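Local atomic coordinates of Tp0751 (Treponema pallidum, PDB entry 5JK2), a protein that probably acts as a surface adhesin, binding components of the host extracellular matrix and mediating interactions with host cells through a non-canonical lipocalin domain. Residues I66-I79 against S82-S94. The protein carries 1 engineered substitution. Numbering follows the deposited sequence.
Sequences IHPLLFFDREHAEI and SRASVQEIFLVDS
R83 places CG trans to its backbone nitrogen (chi1 -172°) and bends at chi2 (-146°), which carries its guanidinium back to I66 and P68. There the carbonyl oxygen of I66 lies over one face of the group, with I66 O 3.1 Å from R83 NH1 at an angle too poor for a hydrogen bond, while P68 CG meets its edge. I66 CG2 packs on R83 CG, crossing that chain at a slant. Beside this cluster the backbones of L69 and S82 form a hydrogen-bonded antiparallel pair, L69 N to S82 O at 2.7 Å, and water 1 weakly links L69 O with S82 OG.

At the far end, 78-79 runs antiparallel to 90-91. I79 and F90 exchange two backbone bonds, and V92 N donates almost straight to A77 O at 2.9 Å. E78, extended beyond CG, lies alongside L91, its OE2 3.6 Å from L91 CD2, while I89 CG2 rests on E78 CB. I79 CD1 reaches V92 CG2 at 4.1 Å. A77 and E78 both face D73 in a G1 bulge, and D73 OD1 takes the N-H of H76 in an Asx motif. Strand 78-83 thus pairs with 69-73 along one edge and 86-98 along the other, the bulged turn and the type II' turn R83-V86 each setting its hairpin's register: the up-and-down meander of an eight-stranded lipocalin-like barrel.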
loop_
_atom_site.group_PDB
_atom_site.type_symbol
_atom_site.label_atom_id
_atom_site.label_comp_id
_atom_site.label_asym_id
_atom_site.label_seq_id
_atom_site.Cartn_x
_atom_site.Cartn_y
_atom_site.Cartn_z
ATOM N N ILE A 66 13.660 2.883 13.393
ATOM C CA ILE A 66 12.220 3.132 13.361
ATOM C C ILE A 66 11.607 2.693 12.034
ATOM O O ILE A 66 12.126 3.016 10.966
ATOM C CB ILE A 66 11.907 4.634 13.598
ATOM C CG1 ILE A 66 12.365 5.051 14.998
ATOM C CG2 ILE A 66 10.415 4.913 13.417
ATOM C CD1 ILE A 66 12.519 6.547 15.189
ATOM N N HIS A 67 10.484 1.983 12.114
ATOM C CA HIS A 67 9.859 1.379 10.943
ATOM C C HIS A 67 8.861 2.344 10.299
ATOM O O HIS A 67 7.956 2.834 10.976
ATOM C CB HIS A 67 9.148 0.070 11.323
ATOM C CG HIS A 67 10.001 -0.887 12.104
ATOM N ND1 HIS A 67 9.788 -1.151 13.439
ATOM C CD2 HIS A 67 11.061 -1.641 11.734
ATOM C CE1 HIS A 67 10.684 -2.030 13.861
ATOM N NE2 HIS A 67 11.468 -2.342 12.843
ATOM N N PRO A 68 9.035 2.637 8.995
ATOM C CA PRO A 68 7.990 3.347 8.248
ATOM C C PRO A 68 6.695 2.540 8.202
ATOM O O PRO A 68 6.746 1.315 8.091
ATOM C CB PRO A 68 8.600 3.504 6.849
ATOM C CG PRO A 68 10.063 3.444 7.064
ATOM C CD PRO A 68 10.267 2.489 8.198
ATOM N N LEU A 69 5.556 3.221 8.296
ATOM C CA LEU A 69 4.257 2.551 8.344
ATOM C C LEU A 69 3.344 2.993 7.217
ATOM O O LEU A 69 3.276 4.176 6.888
ATOM C CB LEU A 69 3.552 2.830 9.670
ATOM C CG LEU A 69 4.376 2.708 10.948
ATOM C CD1 LEU A 69 3.539 3.123 12.150
ATOM C CD2 LEU A 69 4.906 1.293 11.104
ATOM N N LEU A 70 2.629 2.030 6.643
ATOM C CA LEU A 70 1.585 2.313 5.670
ATOM C C LEU A 70 0.254 1.776 6.166
ATOM O O LEU A 70 0.147 0.605 6.530
ATOM C CB LEU A 70 1.909 1.695 4.310
ATOM C CG LEU A 70 3.103 2.255 3.536
ATOM C CD1 LEU A 70 3.325 1.440 2.274
ATOM C CD2 LEU A 70 2.897 3.723 3.195
ATOM N N PHE A 71 -0.752 2.642 6.191
ATOM C CA PHE A 71 -2.116 2.217 6.453
ATOM C C PHE A 71 -2.979 2.585 5.255
ATOM O O PHE A 71 -3.103 3.757 4.902
ATOM C CB PHE A 71 -2.669 2.852 7.733
ATOM C CG PHE A 71 -3.975 2.259 8.184
ATOM C CD1 PHE A 71 -5.155 2.587 7.542
ATOM C CD2 PHE A 71 -4.020 1.364 9.239
ATOM C CE1 PHE A 71 -6.353 2.040 7.947
ATOM C CE2 PHE A 71 -5.220 0.814 9.648
ATOM C CZ PHE A 71 -6.387 1.155 8.999
ATOM N N PHE A 72 -3.557 1.571 4.622
ATOM C CA PHE A 72 -4.446 1.774 3.486
ATOM C C PHE A 72 -5.886 1.868 3.977
ATOM O O PHE A 72 -6.497 0.861 4.324
ATOM C CB PHE A 72 -4.291 0.636 2.473
ATOM C CG PHE A 72 -2.888 0.475 1.950
ATOM C CD1 PHE A 72 -1.919 -0.159 2.711
ATOM C CD2 PHE A 72 -2.540 0.953 0.699
ATOM C CE1 PHE A 72 -0.631 -0.308 2.235
ATOM C CE2 PHE A 72 -1.253 0.805 0.218
ATOM C CZ PHE A 72 -0.299 0.174 0.989
ATOM N N ASP A 73 -6.416 3.086 4.021
ATOM C CA ASP A 73 -7.771 3.317 4.513
ATOM C C ASP A 73 -8.789 3.076 3.400
ATOM O O ASP A 73 -9.057 3.957 2.583
ATOM C CB ASP A 73 -7.903 4.738 5.066
ATOM C CG ASP A 73 -9.174 4.937 5.868
ATOM O OD1 ASP A 73 -10.259 4.542 5.394
ATOM O OD2 ASP A 73 -9.084 5.485 6.984
ATOM N N ARG A 74 -9.360 1.876 3.391
ATOM C CA ARG A 74 -10.268 1.451 2.331
ATOM C C ARG A 74 -11.529 2.301 2.262
ATOM O O ARG A 74 -12.014 2.618 1.177
ATOM C CB ARG A 74 -10.654 -0.011 2.535
ATOM C CG ARG A 74 -11.612 -0.544 1.486
ATOM C CD ARG A 74 -11.793 -2.046 1.609
ATOM N NE ARG A 74 -12.080 -2.660 0.316
ATOM C CZ ARG A 74 -11.184 -2.798 -0.657
ATOM N NH1 ARG A 74 -9.942 -2.359 -0.488
ATOM N NH2 ARG A 74 -11.528 -3.369 -1.803
ATOM N N GLU A 75 -12.060 2.653 3.425
ATOM C CA GLU A 75 -13.304 3.403 3.504
ATOM C C GLU A 75 -13.191 4.767 2.840
ATOM O O GLU A 75 -14.050 5.155 2.048
ATOM C CB GLU A 75 -13.725 3.569 4.963
ATOM C CG GLU A 75 -14.515 2.389 5.515
ATOM C CD GLU A 75 -15.914 2.278 4.927
ATOM O OE1 GLU A 75 -16.603 1.278 5.221
ATOM O OE2 GLU A 75 -16.329 3.188 4.177
ATOM N N HIS A 76 -12.124 5.488 3.158
ATOM C CA HIS A 76 -11.944 6.839 2.649
ATOM C C HIS A 76 -10.984 6.885 1.469
ATOM O O HIS A 76 -10.654 7.960 0.976
ATOM C CB HIS A 76 -11.451 7.746 3.769
ATOM C CG HIS A 76 -12.322 7.711 4.984
ATOM N ND1 HIS A 76 -13.478 8.453 5.091
ATOM C CD2 HIS A 76 -12.218 7.008 6.135
ATOM C CE1 HIS A 76 -14.044 8.217 6.262
ATOM N NE2 HIS A 76 -13.299 7.343 6.914
ATOM N N ALA A 77 -10.557 5.712 1.009
ATOM C CA ALA A 77 -9.627 5.612 -0.112
ATOM C C ALA A 77 -8.426 6.528 0.097
ATOM O O ALA A 77 -8.137 7.396 -0.728
ATOM C CB ALA A 77 -10.333 5.944 -1.414
ATOM N N GLU A 78 -7.750 6.333 1.224
ATOM C CA GLU A 78 -6.578 7.113 1.590
ATOM C C GLU A 78 -5.407 6.192 1.880
ATOM O O GLU A 78 -5.580 4.985 2.047
ATOM C CB GLU A 78 -6.866 7.975 2.818
ATOM C CG GLU A 78 -7.763 9.166 2.547
ATOM C CD GLU A 78 -8.280 9.803 3.820
ATOM O OE1 GLU A 78 -8.113 9.200 4.901
ATOM O OE2 GLU A 78 -8.856 10.909 3.740
ATOM N N ILE A 79 -4.215 6.771 1.939
ATOM C CA ILE A 79 -3.032 6.035 2.348
ATOM C C ILE A 79 -2.212 6.927 3.260
ATOM O O ILE A 79 -1.694 7.960 2.837
ATOM C CB ILE A 79 -2.191 5.574 1.146
ATOM C CG1 ILE A 79 -2.994 4.598 0.278
ATOM C CG2 ILE A 79 -0.902 4.914 1.628
ATOM C CD1 ILE A 79 -2.359 4.284 -1.062
ATOM N N SER A 82 3.521 7.115 7.745
ATOM C CA SER A 82 4.000 7.459 9.081
ATOM C C SER A 82 5.408 6.953 9.371
ATOM O O SER A 82 5.769 5.834 9.016
ATOM C CB SER A 82 3.053 6.902 10.148
ATOM O OG SER A 82 1.747 7.426 10.007
ATOM N N ARG A 83 6.186 7.800 10.038
ATOM C CA ARG A 83 7.474 7.415 10.599
ATOM C C ARG A 83 7.822 8.386 11.723
ATOM O O ARG A 83 8.526 9.371 11.502
ATOM C CB ARG A 83 8.576 7.409 9.538
ATOM C CG ARG A 83 9.895 6.824 10.041
ATOM C CD ARG A 83 11.114 7.497 9.423
ATOM N NE ARG A 83 12.343 7.200 10.161
ATOM C CZ ARG A 83 13.125 6.144 9.944
ATOM N NH1 ARG A 83 12.821 5.259 9.003
ATOM N NH2 ARG A 83 14.219 5.973 10.674
ATOM N N ALA A 84 7.314 8.099 12.919
ATOM C CA ALA A 84 7.511 8.955 14.087
ATOM C C ALA A 84 6.930 10.355 13.849
ATOM O O ALA A 84 5.718 10.507 13.702
ATOM C CB ALA A 84 8.998 9.026 14.446
ATOM N N SER A 85 7.789 11.372 13.812
ATOM C CA SER A 85 7.353 12.748 13.571
ATOM C C SER A 85 6.649 12.879 12.230
ATOM O O SER A 85 5.732 13.686 12.072
ATOM C CB SER A 85 8.545 13.708 13.620
ATOM O OG SER A 85 9.569 13.301 12.729
ATOM N N VAL A 86 7.097 12.089 11.263
ATOM C CA VAL A 86 6.467 12.059 9.955
ATOM C C VAL A 86 5.091 11.418 10.033
ATOM O O VAL A 86 4.953 10.276 10.463
ATOM C CB VAL A 86 7.318 11.282 8.940
ATOM C CG1 VAL A 86 6.551 11.102 7.635
ATOM C CG2 VAL A 86 8.636 11.991 8.697
ATOM N N GLN A 87 4.079 12.161 9.603
ATOM C CA GLN A 87 2.744 11.612 9.426
ATOM C C GLN A 87 2.055 12.434 8.351
ATOM O O GLN A 87 2.142 13.661 8.347
ATOM C CB GLN A 87 1.945 11.607 10.739
ATOM C CG GLN A 87 1.499 12.974 11.252
ATOM C CD GLN A 87 0.551 12.885 12.445
ATOM O OE1 GLN A 87 -0.286 13.769 12.646
ATOM N NE2 GLN A 87 0.685 11.826 13.244
ATOM N N GLU A 88 1.399 11.750 7.421
ATOM C CA GLU A 88 0.788 12.415 6.281
ATOM C C GLU A 88 -0.132 11.463 5.531
ATOM O O GLU A 88 0.020 10.246 5.613
ATOM C CB GLU A 88 1.868 12.957 5.345
ATOM C CG GLU A 88 2.812 11.886 4.816
ATOM C CD GLU A 88 4.122 12.454 4.307
ATOM O OE1 GLU A 88 4.645 13.407 4.923
ATOM O OE2 GLU A 88 4.633 11.941 3.288
ATOM N N ILE A 89 -1.090 12.032 4.805
ATOM C CA ILE A 89 -2.087 11.253 4.083
ATOM C C ILE A 89 -2.150 11.670 2.625
ATOM O O ILE A 89 -2.004 12.849 2.305
ATOM C CB ILE A 89 -3.489 11.418 4.695
ATOM C CG1 ILE A 89 -3.450 11.141 6.200
ATOM C CG2 ILE A 89 -4.481 10.498 3.988
ATOM C CD1 ILE A 89 -4.763 11.384 6.923
ATOM N N PHE A 90 -2.381 10.695 1.751
ATOM C CA PHE A 90 -2.574 10.962 0.332
ATOM C C PHE A 90 -3.844 10.282 -0.159
ATOM O O PHE A 90 -3.980 9.063 -0.078
ATOM C CB PHE A 90 -1.373 10.481 -0.490
ATOM C CG PHE A 90 -0.135 11.308 -0.306
ATOM C CD1 PHE A 90 0.564 11.286 0.889
ATOM C CD2 PHE A 90 0.339 12.094 -1.337
ATOM C CE1 PHE A 90 1.706 12.048 1.052
ATOM C CE2 PHE A 90 1.474 12.853 -1.181
ATOM C CZ PHE A 90 2.160 12.831 0.013
ATOM N N LEU A 91 -4.772 11.083 -0.670
ATOM C CA LEU A 91 -6.021 10.564 -1.201
ATOM C C LEU A 91 -5.770 9.846 -2.517
ATOM O O LEU A 91 -5.031 10.342 -3.364
ATOM C CB LEU A 91 -7.031 11.690 -1.409
ATOM C CG LEU A 91 -7.281 12.621 -0.226
ATOM C CD1 LEU A 91 -7.218 14.066 -0.684
ATOM C CD2 LEU A 91 -8.624 12.323 0.418
ATOM N N VAL A 92 -6.397 8.687 -2.689
ATOM C CA VAL A 92 -6.218 7.899 -3.903
ATOM C C VAL A 92 -7.036 8.473 -5.053
ATOM O O VAL A 92 -8.266 8.420 -5.044
ATOM C CB VAL A 92 -6.623 6.429 -3.692
ATOM C CG1 VAL A 92 -6.307 5.609 -4.937
ATOM C CG2 VAL A 92 -5.908 5.846 -2.479
ATOM N N ASP A 93 -6.342 9.017 -6.046
ATOM C CA ASP A 93 -6.995 9.553 -7.230
ATOM C C ASP A 93 -7.292 8.429 -8.220
ATOM O O ASP A 93 -8.241 8.512 -9.000
ATOM C CB ASP A 93 -6.121 10.626 -7.878
ATOM C CG ASP A 93 -6.267 11.983 -7.211
ATOM O OD1 ASP A 93 -7.409 12.376 -6.900
ATOM O OD2 ASP A 93 -5.237 12.658 -7.005
ATOM N N SER A 94 -6.474 7.381 -8.180
ATOM C CA SER A 94 -6.699 6.189 -8.995
ATOM C C SER A 94 -5.964 4.982 -8.413
ATOM O O SER A 94 -5.018 5.129 -7.640
ATOM C CB SER A 94 -6.257 6.425 -10.445
ATOM O OG SER A 94 -4.846 6.464 -10.564
HETATM O O HOH W 1 0.587 4.632 8.380
#